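Side-chain contacts in LbaCas13a H328A (C2c2) (Lachnospiraceae bacterium NK4A179, PDB 5WLH), which is an RNA-targeting CRISPR nuclease that binds pre-crRNA and, in its unmutated form, probably also processes it: residues N373-C378 / Y410-I415; R380-A385 / F403-I408. One frame throughout, in Å; residues are numbered along the deposited sequence.

Contact 1: residues N373-C378 / Y410-I415; sequences NQNIGC and YGVEKI. With nucleotides of chain B.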
loop_
_atom_site.group_PDB
_atom_site.type_symbol
_atom_site.label_atom_id
_atom_site.label_comp_id
_atom_site.label_asym_id
_atom_site.label_seq_id
_atom_site.Cartn_x
_atom_site.Cartn_y
_atom_site.Cartn_z
ATOM N N ASN A 373 -0.756 35.684 1.040
ATOM C CA ASN A 373 -1.069 37.042 0.608
ATOM C C ASN A 373 -0.999 37.172 -0.903
ATOM O O ASN A 373 -1.891 37.760 -1.523
ATOM C CB ASN A 373 -0.115 38.033 1.274
ATOM C CG ASN A 373 -0.357 38.140 2.752
ATOM O OD1 ASN A 373 -1.444 37.820 3.235
ATOM N ND2 ASN A 373 0.653 38.588 3.489
ATOM N N GLN A 374 0.071 36.653 -1.516
ATOM C CA GLN A 374 0.195 36.724 -2.967
ATOM C C GLN A 374 -0.879 35.880 -3.648
ATOM O O GLN A 374 -1.472 36.304 -4.647
ATOM C CB GLN A 374 1.603 36.290 -3.396
ATOM C CG GLN A 374 1.865 36.450 -4.887
ATOM C CD GLN A 374 1.700 37.880 -5.348
ATOM O OE1 GLN A 374 2.433 38.764 -4.912
ATOM N NE2 GLN A 374 0.710 38.122 -6.212
ATOM N N ASN A 375 -1.166 34.695 -3.106
ATOM C CA ASN A 375 -2.223 33.866 -3.689
ATOM C C ASN A 375 -3.559 34.606 -3.698
ATOM O O ASN A 375 -4.285 34.585 -4.701
ATOM C CB ASN A 375 -2.334 32.550 -2.919
ATOM C CG ASN A 375 -3.045 31.455 -3.734
ATOM O OD1 ASN A 375 -2.964 31.437 -4.957
ATOM N ND2 ASN A 375 -3.728 30.552 -3.052
ATOM N N ILE A 376 -3.894 35.277 -2.593
ATOM C CA ILE A 376 -5.144 36.028 -2.513
ATOM C C ILE A 376 -5.164 37.136 -3.556
ATOM O O ILE A 376 -6.166 37.339 -4.253
ATOM C CB ILE A 376 -5.340 36.591 -1.094
ATOM C CG1 ILE A 376 -5.683 35.463 -0.115
ATOM C CG2 ILE A 376 -6.400 37.706 -1.096
ATOM C CD1 ILE A 376 -5.412 35.826 1.366
ATOM N N GLY A 377 -4.056 37.865 -3.683
ATOM C CA GLY A 377 -3.992 38.906 -4.695
ATOM C C GLY A 377 -4.145 38.362 -6.104
ATOM O O GLY A 377 -4.900 38.905 -6.917
ATOM N N CYS A 378 -3.417 37.282 -6.417
ATOM C CA CYS A 378 -3.585 36.621 -7.710
ATOM C C CYS A 378 -5.030 36.221 -7.945
ATOM O O CYS A 378 -5.553 36.384 -9.051
ATOM C CB CYS A 378 -2.721 35.374 -7.786
ATOM S SG CYS A 378 -0.992 35.699 -7.918
ATOM N N TYR A 410 -6.678 26.816 -4.868
ATOM C CA TYR A 410 -6.523 25.647 -4.019
ATOM C C TYR A 410 -5.189 24.965 -4.273
ATOM O O TYR A 410 -4.529 24.489 -3.334
ATOM C CB TYR A 410 -7.691 24.705 -4.296
ATOM C CG TYR A 410 -7.617 23.354 -3.659
ATOM C CD1 TYR A 410 -7.871 23.194 -2.305
ATOM C CD2 TYR A 410 -7.336 22.218 -4.420
ATOM C CE1 TYR A 410 -7.830 21.939 -1.724
ATOM C CE2 TYR A 410 -7.293 20.965 -3.840
ATOM C CZ TYR A 410 -7.543 20.831 -2.495
ATOM O OH TYR A 410 -7.507 19.590 -1.886
ATOM N N GLY A 411 -4.772 24.927 -5.540
ATOM C CA GLY A 411 -3.545 24.245 -5.887
ATOM C C GLY A 411 -2.332 24.970 -5.356
ATOM O O GLY A 411 -1.364 24.344 -4.929
ATOM N N VAL A 412 -2.374 26.306 -5.367
ATOM C CA VAL A 412 -1.286 27.057 -4.761
ATOM C C VAL A 412 -1.229 26.768 -3.273
ATOM O O VAL A 412 -0.145 26.577 -2.711
ATOM C CB VAL A 412 -1.436 28.565 -5.038
ATOM C CG1 VAL A 412 -0.379 29.355 -4.238
ATOM C CG2 VAL A 412 -1.268 28.835 -6.508
ATOM N N GLU A 413 -2.395 26.714 -2.617
ATOM C CA GLU A 413 -2.419 26.443 -1.183
ATOM C C GLU A 413 -1.881 25.054 -0.873
ATOM O O GLU A 413 -1.180 24.872 0.122
ATOM C CB GLU A 413 -3.827 26.603 -0.607
ATOM C CG GLU A 413 -3.867 26.347 0.906
ATOM C CD GLU A 413 -5.110 26.913 1.587
ATOM O OE1 GLU A 413 -5.370 26.549 2.753
ATOM O OE2 GLU A 413 -5.816 27.730 0.968
ATOM N N LYS A 414 -2.194 24.063 -1.722
ATOM C CA LYS A 414 -1.642 22.725 -1.529
ATOM C C LYS A 414 -0.124 22.741 -1.490
ATOM O O LYS A 414 0.480 21.951 -0.760
ATOM C CB LYS A 414 -2.093 21.777 -2.645
ATOM C CG LYS A 414 -3.500 21.219 -2.485
ATOM C CD LYS A 414 -3.730 20.069 -3.473
ATOM C CE LYS A 414 -3.900 20.616 -4.908
ATOM N NZ LYS A 414 -4.149 19.510 -5.871
ATOM N N ILE A 415 0.502 23.624 -2.262
ATOM C CA ILE A 415 1.960 23.679 -2.304
ATOM C C ILE A 415 2.527 24.333 -1.046
ATOM O O ILE A 415 3.464 23.805 -0.433
ATOM C CB ILE A 415 2.424 24.403 -3.576
ATOM C CG1 ILE A 415 2.169 23.528 -4.810
ATOM C CG2 ILE A 415 3.903 24.776 -3.464
ATOM C CD1 ILE A 415 2.175 24.311 -6.107
ATOM P P C B 10 -6.503 17.070 -4.611
ATOM O OP1 C B 10 -6.430 17.876 -5.871
ATOM O OP2 C B 10 -6.364 17.655 -3.242
ATOM O "O5'" C B 10 -7.934 16.378 -4.528
ATOM C "C5'" C B 10 -8.430 15.546 -5.564
ATOM C "C4'" C B 10 -9.528 14.653 -5.042
ATOM O "O4'" C B 10 -9.012 13.857 -3.948
ATOM C "C3'" C B 10 -10.734 15.361 -4.435
ATOM O "O3'" C B 10 -11.660 15.765 -5.425
ATOM C "C2'" C B 10 -11.283 14.305 -3.479
ATOM O "O2'" C B 10 -11.953 13.280 -4.208
ATOM C "C1'" C B 10 -9.991 13.700 -2.953
ATOM N N1 C B 10 -9.520 14.359 -1.715
ATOM C C2 C B 10 -10.141 13.979 -0.523
ATOM O O2 C B 10 -11.063 13.129 -0.555
ATOM N N3 C B 10 -9.719 14.536 0.628
ATOM C C4 C B 10 -8.737 15.442 0.605
ATOM N N4 C B 10 -8.348 15.969 1.769
ATOM C C5 C B 10 -8.085 15.852 -0.603
ATOM C C6 C B 10 -8.508 15.295 -1.739
ATOM P P G B 19 -11.413 35.252 6.815
ATOM O OP1 G B 19 -12.306 35.648 7.913
ATOM O OP2 G B 19 -9.946 35.232 6.976
ATOM O "O5'" G B 19 -11.868 33.764 6.465
ATOM C "C5'" G B 19 -13.231 33.440 6.268
ATOM C "C4'" G B 19 -13.338 32.065 5.665
ATOM O "O4'" G B 19 -12.554 32.042 4.450
ATOM C "C3'" G B 19 -12.759 30.943 6.510
ATOM O "O3'" G B 19 -13.721 30.429 7.411
ATOM C "C2'" G B 19 -12.346 29.914 5.467
ATOM O "O2'" G B 19 -13.497 29.209 5.041
ATOM C "C1'" G B 19 -11.892 30.810 4.322
ATOM N N9 G B 19 -10.443 31.072 4.318
ATOM C C8 G B 19 -9.789 32.245 4.628
ATOM N N7 G B 19 -8.501 32.165 4.466
ATOM C C5 G B 19 -8.296 30.862 4.020
ATOM C C6 G B 19 -7.105 30.169 3.670
ATOM O O6 G B 19 -5.947 30.599 3.699
ATOM N N1 G B 19 -7.368 28.854 3.259
ATOM C C2 G B 19 -8.618 28.286 3.193
ATOM N N2 G B 19 -8.707 27.009 2.773
ATOM N N3 G B 19 -9.727 28.924 3.514
ATOM C C4 G B 19 -9.491 30.187 3.914
ATOM P P A B 18 -8.638 40.234 3.158
ATOM O OP1 A B 18 -7.521 40.147 4.129
ATOM O OP2 A B 18 -8.437 40.906 1.845
ATOM O "O5'" A B 18 -9.144 38.749 2.836
ATOM C "C5'" A B 18 -9.585 37.883 3.874
ATOM C "C4'" A B 18 -10.807 37.097 3.461
ATOM O "O4'" A B 18 -10.628 36.612 2.103
ATOM C "C3'" A B 18 -11.089 35.840 4.272
ATOM O "O3'" A B 18 -11.771 36.091 5.486
ATOM C "C2'" A B 18 -11.880 34.984 3.293
ATOM O "O2'" A B 18 -13.225 35.429 3.216
ATOM C "C1'" A B 18 -11.184 35.319 1.974
ATOM N N9 A B 18 -10.093 34.382 1.652
ATOM C C8 A B 18 -8.738 34.604 1.714
ATOM N N7 A B 18 -8.011 33.579 1.345
ATOM C C5 A B 18 -8.947 32.610 1.014
ATOM C C6 A B 18 -8.838 31.288 0.555
ATOM N N6 A B 18 -7.690 30.657 0.322
ATOM N N1 A B 18 -9.982 30.603 0.328
ATOM C C2 A B 18 -11.150 31.217 0.549
ATOM N N3 A B 18 -11.385 32.449 0.982
ATOM C C4 A B 18 -10.230 33.093 1.206
#
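Asn375 and Val412 meet where the arms of an antiparallel helical hairpin, 357-388 and 398-417, pack beside the bound pre-crRNA. They approach from opposite directions: the amide of Asn375 butts against the isopropyl group, with OD1 3.3 Å from Val412 CB. With CG anti to the backbone N (chi1 -160°), the amide reaches the partner helix, where ND2 bonds to the carbonyl of Glu409, while OD1 takes a bond from Tyr309 on helix 292-311. Replacing Asn375 by alanine removes both amide ends, which would probably leave Glu409 O and Tyr309 OH without these mates and open a gap against Val412.

Other sides of this helix serve the RNA. Glu413, fully extended, sets both carboxylate oxygens on the Watson-Crick edge of G19 of chain B: N1 lies 3.1 Å from Glu413 OE1 and 3.0 Å from OE2. Beyond, Tyr410 OH donates to C10 of chain B OP2 at 2.6 Å, and Lys414 NZ reaches C10 of chain B OP1 at 2.8 Å, its CG over a face of the Tyr410 ring. The carboxylate thus reads a base edge, while hydroxyl and ammonium hold the sugar-phosphate backbone.

Contact 2: residues R380-A385 / F403-I408; sequences RQAVKA and FFIHRI. With nucleotides of chain B.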
loop_
_atom_site.group_PDB
_atom_site.type_symbol
_atom_site.label_atom_id
_atom_site.label_comp_id
_atom_site.label_asym_id
_atom_site.label_seq_id
_atom_site.Cartn_x
_atom_site.Cartn_y
_atom_site.Cartn_z
ATOM N N ARG A 380 -7.892 37.447 -6.579
ATOM C CA ARG A 380 -8.802 38.567 -6.792
ATOM C C ARG A 380 -8.578 39.210 -8.156
ATOM O O ARG A 380 -9.535 39.591 -8.836
ATOM C CB ARG A 380 -8.644 39.576 -5.657
ATOM C CG ARG A 380 -8.773 38.905 -4.314
ATOM C CD ARG A 380 -9.402 39.759 -3.249
ATOM N NE ARG A 380 -9.761 38.937 -2.097
ATOM C CZ ARG A 380 -9.476 39.241 -0.839
ATOM N NH1 ARG A 380 -8.827 40.365 -0.558
ATOM N NH2 ARG A 380 -9.848 38.429 0.136
ATOM N N GLN A 381 -7.318 39.295 -8.590
ATOM C CA GLN A 381 -7.013 39.837 -9.910
ATOM C C GLN A 381 -7.584 38.959 -11.025
ATOM O O GLN A 381 -8.088 39.470 -12.034
ATOM C CB GLN A 381 -5.500 39.980 -10.050
ATOM C CG GLN A 381 -4.974 39.905 -11.460
ATOM C CD GLN A 381 -4.540 38.501 -11.894
ATOM O OE1 GLN A 381 -4.172 37.643 -11.076
ATOM N NE2 GLN A 381 -4.594 38.263 -13.195
ATOM N N ALA A 382 -7.495 37.631 -10.871
ATOM C CA ALA A 382 -7.990 36.732 -11.912
ATOM C C ALA A 382 -9.511 36.764 -11.992
ATOM O O ALA A 382 -10.081 36.788 -13.093
ATOM C CB ALA A 382 -7.488 35.307 -11.659
ATOM N N VAL A 383 -10.182 36.751 -10.842
ATOM C CA VAL A 383 -11.638 36.829 -10.824
ATOM C C VAL A 383 -12.099 38.095 -11.538
ATOM O O VAL A 383 -13.018 38.062 -12.364
ATOM C CB VAL A 383 -12.153 36.753 -9.373
ATOM C CG1 VAL A 383 -13.583 37.228 -9.282
ATOM C CG2 VAL A 383 -12.050 35.313 -8.819
ATOM N N LYS A 384 -11.431 39.220 -11.271
ATOM C CA LYS A 384 -11.789 40.469 -11.941
ATOM C C LYS A 384 -11.577 40.374 -13.451
ATOM O O LYS A 384 -12.434 40.801 -14.234
ATOM C CB LYS A 384 -10.975 41.621 -11.348
ATOM C CG LYS A 384 -10.986 42.894 -12.187
ATOM C CD LYS A 384 -10.167 44.000 -11.523
ATOM C CE LYS A 384 -10.231 45.298 -12.318
ATOM N NZ LYS A 384 -11.544 45.980 -12.123
ATOM N N ALA A 385 -10.448 39.805 -13.880
ATOM C CA ALA A 385 -10.152 39.746 -15.305
ATOM C C ALA A 385 -11.091 38.800 -16.054
ATOM O O ALA A 385 -11.471 39.090 -17.196
ATOM C CB ALA A 385 -8.700 39.340 -15.521
ATOM N N PHE A 403 -14.793 27.927 -11.432
ATOM C CA PHE A 403 -14.391 26.618 -10.925
ATOM C C PHE A 403 -12.888 26.443 -11.058
ATOM O O PHE A 403 -12.213 26.000 -10.126
ATOM C CB PHE A 403 -15.117 25.494 -11.667
ATOM C CG PHE A 403 -14.775 24.129 -11.140
ATOM C CD1 PHE A 403 -15.413 23.641 -10.011
ATOM C CD2 PHE A 403 -13.777 23.362 -11.737
ATOM C CE1 PHE A 403 -15.076 22.396 -9.495
ATOM C CE2 PHE A 403 -13.438 22.112 -11.229
ATOM C CZ PHE A 403 -14.097 21.627 -10.113
ATOM N N PHE A 404 -12.351 26.785 -12.221
ATOM C CA PHE A 404 -10.931 26.613 -12.455
ATOM C C PHE A 404 -10.112 27.581 -11.605
ATOM O O PHE A 404 -9.083 27.199 -11.045
ATOM C CB PHE A 404 -10.636 26.785 -13.949
ATOM C CG PHE A 404 -10.880 25.536 -14.755
ATOM C CD1 PHE A 404 -10.344 24.315 -14.349
ATOM C CD2 PHE A 404 -11.676 25.570 -15.893
ATOM C CE1 PHE A 404 -10.588 23.154 -15.085
ATOM C CE2 PHE A 404 -11.903 24.416 -16.644
ATOM C CZ PHE A 404 -11.368 23.207 -16.231
ATOM N N ILE A 405 -10.553 28.835 -11.484
ATOM C CA ILE A 405 -9.804 29.772 -10.645
ATOM C C ILE A 405 -9.770 29.286 -9.198
ATOM O O ILE A 405 -8.743 29.397 -8.513
ATOM C CB ILE A 405 -10.395 31.186 -10.762
ATOM C CG1 ILE A 405 -10.073 31.754 -12.146
ATOM C CG2 ILE A 405 -9.806 32.116 -9.679
ATOM C CD1 ILE A 405 -10.917 32.916 -12.532
ATOM N N HIS A 406 -10.872 28.704 -8.726
ATOM C CA HIS A 406 -10.885 28.116 -7.386
ATOM C C HIS A 406 -9.948 26.918 -7.287
ATOM O O HIS A 406 -9.283 26.739 -6.257
ATOM C CB HIS A 406 -12.302 27.714 -6.997
ATOM C CG HIS A 406 -13.111 28.848 -6.445
ATOM N ND1 HIS A 406 -14.380 29.146 -6.893
ATOM C CD2 HIS A 406 -12.825 29.764 -5.488
ATOM C CE1 HIS A 406 -14.842 30.195 -6.233
ATOM N NE2 HIS A 406 -13.919 30.585 -5.371
ATOM N N ARG A 407 -9.910 26.061 -8.324
ATOM C CA ARG A 407 -8.924 24.980 -8.356
ATOM C C ARG A 407 -7.505 25.530 -8.301
ATOM O O ARG A 407 -6.647 24.982 -7.599
ATOM C CB ARG A 407 -9.072 24.121 -9.624
ATOM C CG ARG A 407 -10.339 23.296 -9.732
ATOM C CD ARG A 407 -10.518 22.348 -8.550
ATOM N NE ARG A 407 -9.376 21.455 -8.358
ATOM C CZ ARG A 407 -9.230 20.705 -7.275
ATOM N NH1 ARG A 407 -10.161 20.751 -6.322
ATOM N NH2 ARG A 407 -8.178 19.908 -7.151
ATOM N N ILE A 408 -7.228 26.580 -9.081
ATOM C CA ILE A 408 -5.882 27.148 -9.116
ATOM C C ILE A 408 -5.495 27.652 -7.736
ATOM O O ILE A 408 -4.394 27.386 -7.239
ATOM C CB ILE A 408 -5.796 28.283 -10.153
ATOM C CG1 ILE A 408 -5.982 27.740 -11.567
ATOM C CG2 ILE A 408 -4.426 28.940 -10.069
ATOM C CD1 ILE A 408 -6.169 28.846 -12.630
ATOM P P A B 18 -8.638 40.234 3.158
ATOM O OP1 A B 18 -7.521 40.147 4.129
ATOM O OP2 A B 18 -8.437 40.906 1.845
ATOM O "O5'" A B 18 -9.144 38.749 2.836
ATOM C "C5'" A B 18 -9.585 37.883 3.874
ATOM C "C4'" A B 18 -10.807 37.097 3.461
ATOM O "O4'" A B 18 -10.628 36.612 2.103
ATOM C "C3'" A B 18 -11.089 35.840 4.272
ATOM O "O3'" A B 18 -11.771 36.091 5.486
ATOM C "C2'" A B 18 -11.880 34.984 3.293
ATOM O "O2'" A B 18 -13.225 35.429 3.216
ATOM C "C1'" A B 18 -11.184 35.319 1.974
ATOM N N9 A B 18 -10.093 34.382 1.652
ATOM C C8 A B 18 -8.738 34.604 1.714
ATOM N N7 A B 18 -8.011 33.579 1.345
ATOM C C5 A B 18 -8.947 32.610 1.014
ATOM C C6 A B 18 -8.838 31.288 0.555
ATOM N N6 A B 18 -7.690 30.657 0.322
ATOM N N1 A B 18 -9.982 30.603 0.328
ATOM C C2 A B 18 -11.150 31.217 0.549
ATOM N N3 A B 18 -11.385 32.449 0.982
ATOM C C4 A B 18 -10.230 33.093 1.206
ATOM P P A B 16 -16.966 35.718 1.064
ATOM O OP1 A B 16 -17.927 36.430 1.940
ATOM O OP2 A B 16 -17.451 35.023 -0.162
ATOM O "O5'" A B 16 -15.871 36.762 0.592
ATOM C "C5'" A B 16 -15.260 37.669 1.508
ATOM C "C4'" A B 16 -14.150 38.448 0.839
ATOM O "O4'" A B 16 -13.170 37.506 0.339
ATOM C "C3'" A B 16 -14.573 39.281 -0.366
ATOM O "O3'" A B 16 -13.654 40.353 -0.535
ATOM C "C2'" A B 16 -14.382 38.315 -1.523
ATOM O "O2'" A B 16 -14.146 38.953 -2.758
ATOM C "C1'" A B 16 -13.149 37.533 -1.079
ATOM N N9 A B 16 -13.149 36.134 -1.508
ATOM C C8 A B 16 -14.201 35.278 -1.726
ATOM N N7 A B 16 -13.814 34.064 -2.049
ATOM C C5 A B 16 -12.428 34.142 -2.025
ATOM C C6 A B 16 -11.421 33.202 -2.273
ATOM N N6 A B 16 -11.668 31.928 -2.616
ATOM N N1 A B 16 -10.145 33.625 -2.147
ATOM C C2 A B 16 -9.886 34.898 -1.806
ATOM N N3 A B 16 -10.750 35.879 -1.538
ATOM C C4 A B 16 -12.008 35.417 -1.677
ATOM P P G B 15 -19.347 31.188 4.301
ATOM O OP1 G B 15 -19.844 32.184 5.296
ATOM O OP2 G B 15 -20.308 30.546 3.360
ATOM O "O5'" G B 15 -18.167 31.813 3.458
ATOM C "C5'" G B 15 -17.123 32.511 4.114
ATOM C "C4'" G B 15 -15.918 32.653 3.231
ATOM O "O4'" G B 15 -15.402 31.346 2.878
ATOM C "C3'" G B 15 -16.143 33.341 1.896
ATOM O "O3'" G B 15 -16.145 34.752 2.044
ATOM C "C2'" G B 15 -14.978 32.822 1.067
ATOM O "O2'" G B 15 -13.788 33.516 1.412
ATOM C "C1'" G B 15 -14.855 31.384 1.580
ATOM N N9 G B 15 -15.593 30.439 0.724
ATOM C C8 G B 15 -16.933 30.139 0.795
ATOM N N7 G B 15 -17.319 29.281 -0.114
ATOM C C5 G B 15 -16.161 29.005 -0.825
ATOM C C6 G B 15 -15.967 28.143 -1.929
ATOM O O6 G B 15 -16.818 27.443 -2.490
ATOM N N1 G B 15 -14.649 28.156 -2.366
ATOM C C2 G B 15 -13.641 28.893 -1.794
ATOM N N2 G B 15 -12.427 28.768 -2.347
ATOM N N3 G B 15 -13.809 29.704 -0.758
ATOM C C4 G B 15 -15.086 29.715 -0.330
#
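N3 of A16 of chain B, on the minor-groove edge of the adenine, is gripped by two N-H groups of one arginine: Arg380 NH2 stands 3.2 Å and Arg380 NE 3.3 Å from it. N3 lies at the edge of the guanidinium, in its plane. The same NH2 also bonds A18 of chain B O5' at 2.8 Å, nearly straight at 169°, and the A18 phosphorus lies in that plane too. A flat cation with several donors is well matched to a base nitrogen at one edge and a phosphate at another, and the bend at chi2 (-147°) brings it there.

Behind this polar edge the helices meet through apolar side chains, a seam in a helical hairpin whose RNA-facing side carries Arg380 and His406. Ile405 comes between two residues of the facing helix: its CG2 is 4.0 Å from Val383 CG2, the two crossing obliquely, and its CD1 is 4.3 Å from Ala382 CB. Alanine leaves room for that branch to approach the backbone. One residue on, His406 turns a ring face to G15 of chain B, whose N1 lies 3.8 Å above the ring plane, toward the rim; His406 ND1 bonds to Glu276.

Tyr379 and Val386 also touch Ile405. Phe404 packs on Met302 and Leu305 of helix 292-311, Ile408 on Ile436 and Leu440 of helix 429-458, and Phe403 stacks on Phe280 of helix 268-287.

In the fold
From the N terminus, helix 357-388 contributes 373-378 and then 380-385; after a short connection the chain turns back, and helix 398-417 supplies 403-408 before 410-415. Contact 2 therefore lies nearer the turn and closes the smaller loop, of 17 residues, and contact 1 encloses it with 31. They pair the same two helices at successive levels of one hairpin, their centres about 10 Å apart. Helices 292-311 and 429-458 pack against both levels, joining the hairpin to chain before and after it. RNA is met at both, and Arg407 and Lys414 stand close together, each paired with a phosphate; both helices of the hairpin present residues to the pre-crRNA.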